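Local coordinates for protein xylulose kinase (Bifidobacterium adolescentis ATCC 15703, PDB 3I8B) that probably phosphorylates D-xylulose to D-xylulose 5-phosphate at the expense of ATP, as a sugar kinase of the FGGY family, at residues A8-S13 against S66-G71. Numbering follows the deposited sequence.
Sequences AGVDTS and SALAVG
Ala8, Val10 and Thr12 share a parallel backbone ladder with Ala67, Ala69 and Gly71. Five hydrogen bonds zip it up: the N-H groups of Ala8, Val10 and Thr12 reach the carbonyls of Ala67, Ala69 and Gly71, and Ala69 and Gly71 return bonds to Ala8 O and Val10 O. The shortest is Gly71 N to Val10 O, 2.7 Å; Leu68 CA adds a CA-H...O contact to Ala8 O. Apolar contacts lie on the Ala8, Val10, Leu68 and Val70 face. Leu68, with CG anti to its backbone N (chi1 176°), meets Val10 CG2 through CG at 4.0 Å, while its CD1 comes to 4.1 Å from Ala8 CB. Val70 CG2 packs beside Val10 CB (3.9 Å), and Val70 CG1 meets Thr12 CG2 (3.7 Å). An alanine in place of Leu68 would probably open a gap beside Val10 CG2 and Ala8 CB. Asp11, predicted to be important for activity, rises from the other face, its side chain about 5 Å from that of Asp274, the predicted proton acceptor. Within the actin-like ATPase fold, strand 6-12 is the middle of five, between antiparallel 16-23 and 65-72, with 267-273 outermost beyond 65-72; helix 167-175 packs on Leu68 and Val70, helix 460-474 on Asp11 and Ala69.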
loop_
_atom_site.group_PDB
_atom_site.type_symbol
_atom_site.label_atom_id
_atom_site.label_comp_id
_atom_site.label_asym_id
_atom_site.label_seq_id
_atom_site.Cartn_x
_atom_site.Cartn_y
_atom_site.Cartn_z
ATOM N N ALA A 8 8.077 9.379 17.755
ATOM C CA ALA A 8 7.793 7.952 17.717
ATOM C C ALA A 8 7.074 7.635 16.424
ATOM O O ALA A 8 6.106 8.306 16.058
ATOM C CB ALA A 8 6.959 7.543 18.909
ATOM N N GLY A 9 7.580 6.635 15.717
ATOM C CA GLY A 9 6.931 6.135 14.521
ATOM C C GLY A 9 6.283 4.824 14.898
ATOM O O GLY A 9 6.944 3.910 15.419
ATOM N N VAL A 10 4.978 4.742 14.675
ATOM C CA VAL A 10 4.236 3.518 14.928
ATOM C C VAL A 10 3.908 2.868 13.596
ATOM O O VAL A 10 3.472 3.544 12.649
ATOM C CB VAL A 10 2.932 3.777 15.717
ATOM C CG1 VAL A 10 2.229 2.471 16.015
ATOM C CG2 VAL A 10 3.227 4.525 17.012
ATOM N N ASP A 11 4.145 1.560 13.529
ATOM C CA ASP A 11 3.813 0.761 12.364
ATOM C C ASP A 11 2.827 -0.340 12.781
ATOM O O ASP A 11 3.211 -1.354 13.364
ATOM C CB ASP A 11 5.084 0.166 11.762
ATOM C CG ASP A 11 4.802 -0.898 10.714
ATOM O OD1 ASP A 11 3.639 -1.039 10.280
ATOM O OD2 ASP A 11 5.760 -1.596 10.314
ATOM N N THR A 12 1.545 -0.110 12.536
ATOM C CA THR A 12 0.561 -1.145 12.829
ATOM C C THR A 12 0.237 -1.888 11.521
ATOM O O THR A 12 -0.486 -1.392 10.663
ATOM C CB THR A 12 -0.678 -0.563 13.535
ATOM O OG1 THR A 12 -1.565 -1.618 13.914
ATOM C CG2 THR A 12 -1.423 0.454 12.639
ATOM N N SER A 13 0.835 -3.063 11.360
ATOM C CA SER A 13 0.682 -3.851 10.143
ATOM C C SER A 13 -0.274 -5.000 10.415
ATOM O O SER A 13 -0.723 -5.183 11.541
ATOM C CB SER A 13 2.036 -4.413 9.702
ATOM O OG SER A 13 2.526 -5.358 10.662
ATOM N N SER A 66 7.658 13.866 21.771
ATOM C CA SER A 66 7.090 15.163 21.373
ATOM C C SER A 66 6.133 15.134 20.165
ATOM O O SER A 66 5.333 16.051 19.971
ATOM C CB SER A 66 8.229 16.144 21.088
ATOM O OG SER A 66 8.899 16.495 22.285
ATOM N N ALA A 67 6.226 14.095 19.344
ATOM C CA ALA A 67 5.271 13.913 18.248
ATOM C C ALA A 67 5.252 12.446 17.867
ATOM O O ALA A 67 6.250 11.753 18.036
ATOM C CB ALA A 67 5.648 14.770 17.050
ATOM N N LEU A 68 4.109 11.984 17.353
ATOM C CA LEU A 68 3.929 10.584 17.011
ATOM C C LEU A 68 3.079 10.471 15.738
ATOM O O LEU A 68 2.158 11.271 15.526
ATOM C CB LEU A 68 3.250 9.862 18.179
ATOM C CG LEU A 68 2.863 8.388 18.056
ATOM C CD1 LEU A 68 2.886 7.756 19.447
ATOM C CD2 LEU A 68 1.490 8.167 17.396
ATOM N N ALA A 69 3.412 9.493 14.895
ATOM C CA ALA A 69 2.632 9.181 13.692
ATOM C C ALA A 69 2.428 7.684 13.561
ATOM O O ALA A 69 3.318 6.893 13.889
ATOM C CB ALA A 69 3.322 9.699 12.445
ATOM N N VAL A 70 1.261 7.296 13.056
ATOM C CA VAL A 70 0.965 5.887 12.842
ATOM C C VAL A 70 0.905 5.566 11.351
ATOM O O VAL A 70 0.118 6.151 10.609
ATOM C CB VAL A 70 -0.362 5.497 13.487
ATOM C CG1 VAL A 70 -0.643 4.021 13.267
ATOM C CG2 VAL A 70 -0.341 5.832 14.956
ATOM N N GLY A 71 1.761 4.652 10.913
ATOM C CA GLY A 71 1.665 4.101 9.575
ATOM C C GLY A 71 0.862 2.819 9.706
ATOM O O GLY A 71 1.102 2.044 10.628
#